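Local coordinates for beta-glucoside phosphorylase BglX (Unidentified, PDB 5VQE), which probably cleaves beta-glucosides by phosphorolysis, passing the glucosyl group to phosphate through a covalent enzyme-bound intermediate, as a member of glycoside hydrolase family 3, at residues L34-C39 with E345-I350; I285-T290 with N311-L316. All blocks are in the same frame, centred on the assembly; numbering follows the deposited sequence.

Interaction 1: residues L34-C39 with E345-I350; sequences LGQLIC and EAVARI
L37 pushes one branch of its side chain, CD2, at the flank of the helix carrying A346, V347 and I350. The methyl lands against A346 CB, with L37 CD2 to A346 CB at 3.8 Å, and also touches V347 CG2 and I350 CD1, each 4.1 Å from L37 CD2. The L37 and V347 side chains lie at about a right angle to each other. In L37, chi1 of -54° sets CG beside the backbone N and anti to the carbonyl carbon, and from there CD2 reaches the helix, although CB itself does not point at it.

These segments bring together the two ends of the family 3 N-terminal domain, a TIM-barrel-type fold: helix 30-36 leads into strand 38-42, while helix 340-356 comes more than 300 residues later and packs on the turn between them. L343 of the same helix also touches L37.

The side chains of Q36 and I350 cross obliquely. I350 brings CD1 to the backbone of Q36, where I350 CD1 is 3.3 Å from Q36 O, a tight approach of a methyl to a carbonyl oxygen. The Q36 chain starts toward the helix, Q36 CB lying 4.2 Å from V347 CG2, and then bends at chi2 (-62°). Its amide oxygen passes the other branch of I350, with Q36 OE1 to I350 CG2 at 3.9 Å. That oxygen is buried but not unsatisfied, for OE1 accepts a hydrogen bond from K354 NZ, one turn further along helix 340-356.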
loop_
_atom_site.group_PDB
_atom_site.type_symbol
_atom_site.label_atom_id
_atom_site.label_comp_id
_atom_site.label_asym_id
_atom_site.label_seq_id
_atom_site.Cartn_x
_atom_site.Cartn_y
_atom_site.Cartn_z
ATOM N N LEU A 34 -27.985 4.373 -4.650
ATOM C CA LEU A 34 -27.009 5.316 -4.107
ATOM C C LEU A 34 -26.153 4.665 -3.024
ATOM O O LEU A 34 -24.944 4.914 -2.942
ATOM C CB LEU A 34 -27.722 6.559 -3.561
ATOM C CG LEU A 34 -28.422 7.441 -4.604
ATOM C CD1 LEU A 34 -29.236 8.550 -3.942
ATOM C CD2 LEU A 34 -27.411 8.039 -5.576
ATOM N N GLY A 35 -26.757 3.829 -2.179
ATOM C CA GLY A 35 -25.986 3.189 -1.126
ATOM C C GLY A 35 -24.962 2.209 -1.676
ATOM O O GLY A 35 -23.868 2.061 -1.123
ATOM N N GLN A 36 -25.305 1.516 -2.764
ATOM C CA GLN A 36 -24.356 0.601 -3.398
ATOM C C GLN A 36 -23.067 1.309 -3.800
ATOM O O GLN A 36 -22.010 0.671 -3.887
ATOM C CB GLN A 36 -24.984 -0.046 -4.635
ATOM C CG GLN A 36 -25.968 -1.169 -4.342
ATOM C CD GLN A 36 -25.324 -2.329 -3.618
ATOM O OE1 GLN A 36 -24.457 -3.011 -4.165
ATOM N NE2 GLN A 36 -25.731 -2.551 -2.372
ATOM N N LEU A 37 -23.137 2.613 -4.069
ATOM C CA LEU A 37 -21.962 3.368 -4.490
ATOM C C LEU A 37 -20.935 3.533 -3.380
ATOM O O LEU A 37 -19.801 3.926 -3.670
ATOM C CB LEU A 37 -22.363 4.760 -4.970
ATOM C CG LEU A 37 -23.422 4.878 -6.067
ATOM C CD1 LEU A 37 -23.745 6.326 -6.281
ATOM C CD2 LEU A 37 -22.953 4.256 -7.361
ATOM N N ILE A 38 -21.301 3.281 -2.123
ATOM C CA ILE A 38 -20.499 3.697 -0.973
ATOM C C ILE A 38 -19.804 2.489 -0.362
ATOM O O ILE A 38 -20.440 1.468 -0.080
ATOM C CB ILE A 38 -21.361 4.408 0.087
ATOM C CG1 ILE A 38 -21.931 5.711 -0.473
ATOM C CG2 ILE A 38 -20.533 4.707 1.341
ATOM C CD1 ILE A 38 -23.029 6.328 0.384
ATOM N N CYS A 39 -18.500 2.613 -0.148
ATOM C CA CYS A 39 -17.759 1.711 0.722
ATOM C C CYS A 39 -17.546 2.388 2.068
ATOM O O CYS A 39 -17.048 3.518 2.123
ATOM C CB CYS A 39 -16.409 1.337 0.114
ATOM S SG CYS A 39 -15.441 0.322 1.219
ATOM N N GLU A 345 -25.481 2.622 -14.381
ATOM C CA GLU A 345 -24.293 2.029 -14.979
ATOM C C GLU A 345 -23.231 1.755 -13.925
ATOM O O GLU A 345 -22.547 0.726 -13.967
ATOM C CB GLU A 345 -23.765 2.959 -16.070
ATOM C CG GLU A 345 -22.648 2.384 -16.908
ATOM C CD GLU A 345 -22.133 3.378 -17.924
ATOM O OE1 GLU A 345 -21.938 4.560 -17.557
ATOM O OE2 GLU A 345 -21.936 2.983 -19.091
ATOM N N ALA A 346 -23.090 2.655 -12.957
ATOM C CA ALA A 346 -22.169 2.412 -11.852
ATOM C C ALA A 346 -22.602 1.196 -11.045
ATOM O O ALA A 346 -21.793 0.308 -10.750
ATOM C CB ALA A 346 -22.091 3.656 -10.967
ATOM N N VAL A 347 -23.882 1.136 -10.674
ATOM C CA VAL A 347 -24.370 0.021 -9.870
ATOM C C VAL A 347 -24.275 -1.285 -10.640
ATOM O O VAL A 347 -24.014 -2.340 -10.052
ATOM C CB VAL A 347 -25.808 0.303 -9.400
ATOM C CG1 VAL A 347 -26.403 -0.919 -8.729
ATOM C CG2 VAL A 347 -25.806 1.471 -8.450
ATOM N N ALA A 348 -24.478 -1.248 -11.957
ATOM C CA ALA A 348 -24.332 -2.464 -12.747
ATOM C C ALA A 348 -22.917 -3.020 -12.638
ATOM O O ALA A 348 -22.725 -4.237 -12.546
ATOM C CB ALA A 348 -24.687 -2.198 -14.207
ATOM N N ARG A 349 -21.909 -2.145 -12.647
ATOM C CA ARG A 349 -20.537 -2.624 -12.546
ATOM C C ARG A 349 -20.215 -3.108 -11.136
ATOM O O ARG A 349 -19.382 -4.005 -10.969
ATOM C CB ARG A 349 -19.559 -1.528 -12.976
ATOM C CG ARG A 349 -19.274 -1.522 -14.466
ATOM C CD ARG A 349 -18.019 -0.738 -14.787
ATOM N NE ARG A 349 -17.592 -0.913 -16.176
ATOM C CZ ARG A 349 -17.885 -0.079 -17.175
ATOM N NH1 ARG A 349 -18.622 0.998 -16.968
ATOM N NH2 ARG A 349 -17.439 -0.329 -18.395
ATOM N N ILE A 350 -20.862 -2.535 -10.121
ATOM C CA ILE A 350 -20.698 -3.013 -8.750
ATOM C C ILE A 350 -21.323 -4.392 -8.590
ATOM O O ILE A 350 -20.685 -5.340 -8.118
ATOM C CB ILE A 350 -21.323 -2.008 -7.765
ATOM C CG1 ILE A 350 -20.603 -0.660 -7.861
ATOM C CG2 ILE A 350 -21.282 -2.553 -6.353
ATOM C CD1 ILE A 350 -21.306 0.454 -7.148
#

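Interaction 2: residues I285-T290 with N311-L316. With G2F (2-deoxy-2-fluoro-alpha-D-glucopyranose), chain B.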
loop_
_atom_site.group_PDB
_atom_site.type_symbol
_atom_site.label_atom_id
_atom_site.label_comp_id
_atom_site.label_asym_id
_atom_site.label_seq_id
_atom_site.Cartn_x
_atom_site.Cartn_y
_atom_site.Cartn_z
ATOM N N ILE A 285 -14.163 1.198 -11.174
ATOM C CA ILE A 285 -13.368 2.340 -10.729
ATOM C C ILE A 285 -13.888 2.777 -9.364
ATOM O O ILE A 285 -15.077 3.080 -9.213
ATOM C CB ILE A 285 -13.432 3.509 -11.726
ATOM C CG1 ILE A 285 -12.841 3.119 -13.077
ATOM C CG2 ILE A 285 -12.691 4.719 -11.169
ATOM C CD1 ILE A 285 -13.057 4.156 -14.161
ATOM N N CYS A 286 -13.007 2.824 -8.374
ATOM C CA CYS A 286 -13.352 3.381 -7.073
ATOM C C CYS A 286 -12.431 4.552 -6.773
ATOM O O CYS A 286 -11.320 4.643 -7.306
ATOM C CB CYS A 286 -13.270 2.334 -5.956
ATOM S SG CYS A 286 -11.615 1.687 -5.622
ATOM N N THR A 287 -12.910 5.469 -5.941
ATOM C CA THR A 287 -12.062 6.570 -5.524
ATOM C C THR A 287 -11.143 6.119 -4.396
ATOM O O THR A 287 -11.382 5.115 -3.721
ATOM C CB THR A 287 -12.883 7.780 -5.064
ATOM O OG1 THR A 287 -13.515 7.510 -3.809
ATOM C CG2 THR A 287 -13.967 8.142 -6.081
ATOM N N ASP A 288 -10.053 6.856 -4.230
ATOM C CA ASP A 288 -9.330 6.793 -2.977
ATOM C C ASP A 288 -10.180 7.450 -1.896
ATOM O O ASP A 288 -11.149 8.159 -2.188
ATOM C CB ASP A 288 -7.973 7.478 -3.113
ATOM C CG ASP A 288 -7.059 7.198 -1.942
ATOM O OD1 ASP A 288 -7.194 6.111 -1.307
ATOM O OD2 ASP A 288 -6.219 8.077 -1.692
ATOM N N ALA A 289 -9.821 7.189 -0.639
ATOM C CA ALA A 289 -10.617 7.630 0.507
ATOM C C ALA A 289 -10.997 9.105 0.401
ATOM O O ALA A 289 -10.130 9.972 0.240
ATOM C CB ALA A 289 -9.833 7.376 1.800
ATOM N N THR A 290 -12.299 9.391 0.517
ATOM C CA THR A 290 -12.825 10.720 0.207
ATOM C C THR A 290 -12.675 11.723 1.343
ATOM O O THR A 290 -13.009 12.896 1.146
ATOM C CB THR A 290 -14.305 10.652 -0.171
ATOM O OG1 THR A 290 -15.088 10.391 0.999
ATOM C CG2 THR A 290 -14.568 9.572 -1.232
ATOM N N ASN A 311 -18.572 11.618 -13.302
ATOM C CA ASN A 311 -17.393 11.752 -14.143
ATOM C C ASN A 311 -16.631 10.446 -14.324
ATOM O O ASN A 311 -15.583 10.446 -14.981
ATOM C CB ASN A 311 -16.470 12.838 -13.577
ATOM C CG ASN A 311 -17.025 14.238 -13.795
ATOM O OD1 ASN A 311 -18.110 14.400 -14.346
ATOM N ND2 ASN A 311 -16.290 15.251 -13.355
ATOM N N GLY A 312 -17.125 9.335 -13.780
ATOM C CA GLY A 312 -16.592 8.039 -14.157
ATOM C C GLY A 312 -16.275 7.075 -13.034
ATOM O O GLY A 312 -15.996 5.901 -13.294
ATOM N N ALA A 313 -16.309 7.538 -11.789
ATOM C CA ALA A 313 -16.117 6.640 -10.659
ATOM C C ALA A 313 -17.373 5.811 -10.434
ATOM O O ALA A 313 -18.493 6.314 -10.545
ATOM C CB ALA A 313 -15.779 7.433 -9.400
ATOM N N ASP A 314 -17.184 4.528 -10.133
ATOM C CA ASP A 314 -18.308 3.659 -9.810
ATOM C C ASP A 314 -18.602 3.617 -8.322
ATOM O O ASP A 314 -19.752 3.358 -7.932
ATOM C CB ASP A 314 -18.038 2.234 -10.307
ATOM C CG ASP A 314 -17.822 2.172 -11.804
ATOM O OD1 ASP A 314 -18.618 2.793 -12.548
ATOM O OD2 ASP A 314 -16.850 1.513 -12.237
ATOM N N MET A 315 -17.600 3.875 -7.486
ATOM C CA MET A 315 -17.750 3.752 -6.043
ATOM C C MET A 315 -16.957 4.826 -5.315
ATOM O O MET A 315 -15.817 5.141 -5.682
ATOM C CB MET A 315 -17.311 2.350 -5.608
ATOM C CG MET A 315 -17.248 2.113 -4.128
ATOM S SD MET A 315 -17.113 0.357 -3.697
ATOM C CE MET A 315 -17.981 -0.456 -4.991
ATOM N N LEU A 316 -17.586 5.386 -4.277
ATOM C CA LEU A 316 -16.950 6.329 -3.372
ATOM C C LEU A 316 -16.416 5.566 -2.174
ATOM O O LEU A 316 -17.160 4.820 -1.525
ATOM C CB LEU A 316 -17.941 7.394 -2.899
ATOM C CG LEU A 316 -18.482 8.339 -3.974
ATOM C CD1 LEU A 316 -19.820 8.929 -3.557
ATOM C CD2 LEU A 316 -17.496 9.450 -4.237
HETATM C C1 G2F B . -6.534 5.990 -0.076
HETATM C C2 G2F B . -5.071 5.473 -0.262
HETATM C C3 G2F B . -5.143 4.031 -0.849
HETATM C C4 G2F B . -6.026 3.155 0.092
HETATM C C5 G2F B . -7.438 3.825 0.201
HETATM C C6 G2F B . -8.363 3.025 1.203
HETATM O O3 G2F B . -3.851 3.485 -0.792
HETATM O O4 G2F B . -6.211 1.917 -0.541
HETATM O O5 G2F B . -7.274 5.123 0.748
HETATM O O6 G2F B . -7.674 2.866 2.410
HETATM F F2 G2F B . -4.407 6.266 -1.131
#
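D314 holds its CG beside its own backbone N and anti to its carbonyl carbon (chi1 -60°), and its carboxylate comes up to the backbone of I285. I285 N donates to D314 OD2 at 2.9 Å in a nearly straight bond (173° at the hydrogen), reaching the oxygen on its anti side and 28° out of the carboxylate plane. In return I285 O takes D314 N at 2.7 Å and, weakly, M315 N. R276 and R342 pair with OD2 and OD1 of D314, so its charge is probably well balanced.

Ahead of this grip, G312 ends helix 301-310 in a Schellman motif, and its carbonyl oxygen lies 3.5 Å from I285 CD1. Further on, C286 and M315 form a single beta bridge, with T287 N bonded to M315 O at 2.9 Å. T287 sets its CG2 anti to its carbonyl carbon, and this methyl packs on A313 CB at 3.8 Å. L316 CD2 touches the CG2 methyls of both T287 and T290.

Next along the chain, D288 OD1 is joined to C1 of the 2-fluoroglucose by a 1.4 Å covalent bond. The aspartate follows T287, at the C-terminal side of the barrel strands, where TIM barrels place their active sites, and the adduct is consistent with a trapped glycosyl-enzyme, D288 being the probable nucleophile, as in family 3 enzymes.

Both contacts are buried in the same barrel domain, their centres about 10 Å apart, and strand 316-317 joins them: L37 O lies 2.7 Å from L316 N and C39 N 2.9 Å from L316 O, both probable hydrogen bonds. The segment 311-316 therefore runs between strand 284-287 and strand 38-42, while helix 340-356 of interaction 1 also touches it, A346 and R349 meeting D314 and I350 meeting M315. Their chemistry differs. Interaction 1 is mainly apolar packing, where helix 340-356 meets the start of strand 38-42, farther from the chain's centre; interaction 2 is backbone pairing reinforced by a carboxylate, and it leads directly to the sugar.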